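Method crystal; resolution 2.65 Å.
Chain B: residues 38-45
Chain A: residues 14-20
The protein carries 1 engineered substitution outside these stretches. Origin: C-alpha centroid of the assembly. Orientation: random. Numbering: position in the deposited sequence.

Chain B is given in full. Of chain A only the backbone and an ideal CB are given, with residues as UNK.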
ATOM      1  N   ALA B  38       2.526 -11.267  11.593  1.00 48.26           N
ATOM      2  CA  ALA B  38       3.330 -11.975  12.584  1.00 52.83           C
ATOM      3  C   ALA B  38       4.287 -11.075  13.381  1.00 61.20           C
ATOM      4  O   ALA B  38       4.207 -11.014  14.607  1.00 65.18           O
ATOM      5  CB  ALA B  38       4.119 -13.079  11.911  1.00 49.04           C
ATOM      6  N   VAL B  39       5.185 -10.374  12.687  1.00 55.07           N
ATOM      7  CA  VAL B  39       6.235  -9.606  13.367  1.00 57.34           C
ATOM      8  C   VAL B  39       6.017  -8.083  13.481  1.00 71.33           C
ATOM      9  O   VAL B  39       6.881  -7.379  14.007  1.00 71.89           O
ATOM     10  CB  VAL B  39       7.616  -9.847  12.708  1.00 56.34           C
ATOM     11  CG1 VAL B  39       8.008 -11.313  12.828  1.00 57.10           C
ATOM     12  CG2 VAL B  39       7.620  -9.409  11.261  1.00 60.78           C
ATOM     13  N   GLY B  40       4.893  -7.566  12.991  1.00 71.82           N
ATOM     14  CA  GLY B  40       4.654  -6.127  13.027  1.00 64.12           C
ATOM     15  C   GLY B  40       4.036  -5.627  14.320  1.00 73.67           C
ATOM     16  O   GLY B  40       3.752  -6.409  15.224  1.00 62.24           O
ATOM     17  N   GLY B  41       3.832  -4.315  14.407  1.00 73.35           N
ATOM     18  CA  GLY B  41       3.201  -3.696  15.562  1.00 77.67           C
ATOM     19  C   GLY B  41       4.085  -3.641  16.791  1.00 81.41           C
ATOM     20  O   GLY B  41       3.712  -3.060  17.809  1.00 82.27           O
ATOM     21  N   ALA B  42       5.266  -4.241  16.665  1.00 77.24           N
ATOM     22  CA  ALA B  42       6.192  -4.451  17.771  1.00 78.50           C
ATOM     23  C   ALA B  42       7.326  -3.405  17.863  1.00 79.98           C
ATOM     24  O   ALA B  42       8.200  -3.515  18.738  1.00 87.31           O
ATOM     25  CB  ALA B  42       6.788  -5.860  17.673  1.00 75.24           C
ATOM     26  N   LYS B  43       7.314  -2.402  16.978  1.00 80.76           N
ATOM     27  CA  LYS B  43       8.453  -1.480  16.830  1.00 86.68           C
ATOM     28  C   LYS B  43       8.752  -0.672  18.112  1.00 83.55           C
ATOM     29  O   LYS B  43       7.845  -0.098  18.730  1.00 85.34           O
ATOM     30  CB  LYS B  43       8.223  -0.535  15.629  1.00 89.00           C
ATOM     31  CG  LYS B  43       8.127   0.971  15.928  1.00 88.57           C
ATOM     32  CD  LYS B  43       7.533   1.712  14.729  1.00 91.71           C
ATOM     33  CE  LYS B  43       7.030   3.121  15.048  1.00 95.49           C
ATOM     34  NZ  LYS B  43       6.405   3.764  13.842  1.00 98.55           N
ATOM     35  N   PRO B  44      10.034  -0.655  18.518  1.00 68.20           N
ATOM     36  CA  PRO B  44      10.580  -0.083  19.759  1.00 74.33           C
ATOM     37  C   PRO B  44      10.260   1.399  19.962  1.00 71.13           C
ATOM     38  O   PRO B  44      10.231   2.144  18.990  1.00 68.28           O
ATOM     39  CB  PRO B  44      12.089  -0.279  19.599  1.00 68.08           C
ATOM     40  CG  PRO B  44      12.242  -1.347  18.576  1.00 70.10           C
ATOM     41  CD  PRO B  44      11.094  -1.182  17.643  1.00 65.99           C
ATOM     42  N   PRO B  45      10.024   1.822  21.217  1.00 75.25           N
ATOM     43  CA  PRO B  45       9.822   3.253  21.469  1.00 74.83           C
ATOM     44  C   PRO B  45      11.116   4.052  21.284  1.00 75.33           C
ATOM     45  O   PRO B  45      12.203   3.483  21.395  1.00 74.46           O
ATOM     46  CB  PRO B  45       9.356   3.297  22.933  1.00 71.42           C
ATOM     47  CG  PRO B  45       8.919   1.895  23.252  1.00 71.44           C
ATOM     48  CD  PRO B  45       9.805   1.014  22.429  1.00 70.99           C
TER
ATOM     49  N   UNK A  14      13.704  -5.728   8.634  1.00 60.49           N
ATOM     50  CA  UNK A  14      14.261  -5.405   9.939  1.00 58.44           C
ATOM     51  C   UNK A  14      13.392  -5.975  11.056  1.00 59.04           C
ATOM     52  O   UNK A  14      13.909  -6.446  12.071  1.00 63.87           O
ATOM     53  CB  UNK A  14      14.404  -3.890  10.098  1.00 58.44           C
ATOM     54  N   UNK A  15      12.075  -5.923  10.869  1.00 58.99           N
ATOM     55  CA  UNK A  15      11.149  -6.549  11.817  1.00 57.61           C
ATOM     56  C   UNK A  15      11.452  -8.042  11.960  1.00 60.19           C
ATOM     57  O   UNK A  15      11.604  -8.565  13.074  1.00 52.01           O
ATOM     58  CB  UNK A  15       9.701  -6.344  11.367  1.00 57.61           C
ATOM     59  N   UNK A  16      11.545  -8.712  10.815  1.00 57.81           N
ATOM     60  CA  UNK A  16      11.853 -10.135  10.745  1.00 57.43           C
ATOM     61  C   UNK A  16      13.187 -10.447  11.403  1.00 53.91           C
ATOM     62  O   UNK A  16      13.289 -11.397  12.173  1.00 50.62           O
ATOM     63  CB  UNK A  16      11.865 -10.605   9.289  1.00 57.43           C
ATOM     64  N   UNK A  17      14.202  -9.647  11.087  1.00 52.21           N
ATOM     65  CA  UNK A  17      15.532  -9.822  11.661  1.00 58.00           C
ATOM     66  C   UNK A  17      15.477  -9.734  13.184  1.00 56.56           C
ATOM     67  O   UNK A  17      16.060 -10.562  13.896  1.00 64.74           O
ATOM     68  CB  UNK A  17      16.498  -8.775  11.103  1.00 58.00           C
ATOM     69  N   UNK A  18      14.764  -8.725  13.672  1.00 48.66           N
ATOM     70  CA  UNK A  18      14.552  -8.554  15.103  1.00 60.39           C
ATOM     71  C   UNK A  18      13.934  -9.803  15.733  1.00 66.43           C
ATOM     72  O   UNK A  18      14.479 -10.366  16.695  1.00 59.10           O
ATOM     73  CB  UNK A  18      13.658  -7.339  15.360  1.00 60.39           C
ATOM     74  N   UNK A  19      12.800 -10.234  15.181  1.00 65.69           N
ATOM     75  CA  UNK A  19      12.102 -11.415  15.685  1.00 51.64           C
ATOM     76  C   UNK A  19      13.008 -12.648  15.665  1.00 61.83           C
ATOM     77  O   UNK A  19      12.965 -13.484  16.573  1.00 58.88           O
ATOM     78  CB  UNK A  19      10.842 -11.677  14.858  1.00 51.64           C
ATOM     79  N   UNK A  20      13.836 -12.739  14.629  1.00 54.32           N
ATOM     80  CA  UNK A  20      14.729 -13.871  14.443  1.00 59.81           C
ATOM     81  C   UNK A  20      15.778 -13.921  15.539  1.00 61.43           C
ATOM     82  O   UNK A  20      15.987 -14.968  16.153  1.00 60.15           O
ATOM     83  CB  UNK A  20      15.402 -13.803  13.070  1.00 59.81           C
TER

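The chain A stretch is one continuous piece of helix, with phi and psi near -60° and -45° throughout, so every position suits residues that tolerate helical geometry, and proline or glycine would be poor guesses. Chain B offers it the last turn of a helix, where Val39(B) points its CA-to-CB bond toward chain A, followed by a loop that runs through two glycines to Lys43(B) and Pro44(B). The surface on offer is therefore mainly apolar.

Position 14 has its ideal CB out of reach of chain B, with nothing of that stretch within 5.5 Å. The visible atoms hardly restrict it, and many helix-compatible side chains would do. The deposited residue is Ala14(A), whose O accepts the backbone hydrogen bond from the N of residue 18.

Position 15 is the point of closest backbone approach, its CA lying 6.0 Å from the CA of Val39(B). Its CB points toward chain B and already stands 3.7 Å from Val39(B) CG2, a normal van der Waals distance. Since the CB alone fills the gap to that methyl group, a small apolar residue fits best; alanine is the natural choice, with serine a possible second. The residue is Ala15(A), and its CB packs directly on Val39(B) CG2 at that distance.

Position 16 points sideways, with its ideal CB 4.8 Å from Val39(B) CG2. There is room here for a little more side chain, and the neighbouring methyl favours an apolar one: valine, isoleucine, leucine or alanine. It is Val16(A), in the t rotamer, and its CG2 comes to 4.1 Å from Val39(B) CG2, extending the apolar patch begun at 15.

Position 17 is out of reach of chain B, so a long polar or charged side chain would be as acceptable as a short one. Lys17(A) makes no contact with this stretch.

Position 18 points toward chain B, yet nothing lies within 5.5 Å of its ideal CB. A short side chain would leave the space empty, whereas a long one could reach the loop at Lys43(B) and Pro44(B); glutamine, glutamate, methionine, lysine or arginine could all span it. Arg18(A) does so, with chi1 and chi2 between wells. Pro44(B) lies over one face of the guanidinium, its CD 4.1 Å from Arg18(A) CZ, while Arg18(A) NH2 is 4.0 Å from Lys43(B) CA. No hydrogen bond forms across the stretches, so the contact is one of packing.

Position 19, one turn after 15, again points toward chain B, and its CB meets the other methyl of Val39(B). As the separation is already short, a small apolar residue is indicated. Ala19(A) supplies it, with CB 3.5 Å from Val39(B) CG1. The two alanines thus receive the two branches of a single valine.

Position 20 points sideways and finds no partner in chain B, leaving its identity open. It is Ala20(A), whose N donates to Val16(A) O at 2.9 Å, continuing the helix.

Chain A, residues 14-20: AAVKRAA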
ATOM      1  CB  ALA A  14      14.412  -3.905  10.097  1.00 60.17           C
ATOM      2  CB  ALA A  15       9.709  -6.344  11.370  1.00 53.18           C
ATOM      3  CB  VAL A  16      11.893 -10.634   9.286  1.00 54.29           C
ATOM      4  CG1 VAL A  16      12.519 -12.020   9.202  1.00 54.36           C
ATOM      5  CG2 VAL A  16      10.507 -10.643   8.697  1.00 53.07           C
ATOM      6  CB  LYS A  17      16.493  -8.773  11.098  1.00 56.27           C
ATOM      7  CG  LYS A  17      17.933  -8.943  11.552  1.00 56.91           C
ATOM      8  CD  LYS A  17      18.861  -7.987  10.820  1.00 62.25           C
ATOM      9  CE  LYS A  17      20.237  -7.958  11.464  1.00 72.63           C
ATOM     10  NZ  LYS A  17      21.205  -8.821  10.732  1.00 76.75           N
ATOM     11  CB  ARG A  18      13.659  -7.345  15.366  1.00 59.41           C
ATOM     12  CG  ARG A  18      14.288  -6.292  16.263  1.00 68.03           C
ATOM     13  CD  ARG A  18      13.867  -4.888  15.846  1.00 76.89           C
ATOM     14  NE  ARG A  18      12.444  -4.829  15.524  1.00 78.99           N
ATOM     15  CZ  ARG A  18      11.898  -3.923  14.717  1.00 78.15           C
ATOM     16  NH1 ARG A  18      12.654  -2.999  14.140  1.00 67.00           N
ATOM     17  NH2 ARG A  18      10.593  -3.948  14.479  1.00 74.30           N
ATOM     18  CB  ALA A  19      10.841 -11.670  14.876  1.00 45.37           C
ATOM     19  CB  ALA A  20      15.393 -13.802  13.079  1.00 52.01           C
TER
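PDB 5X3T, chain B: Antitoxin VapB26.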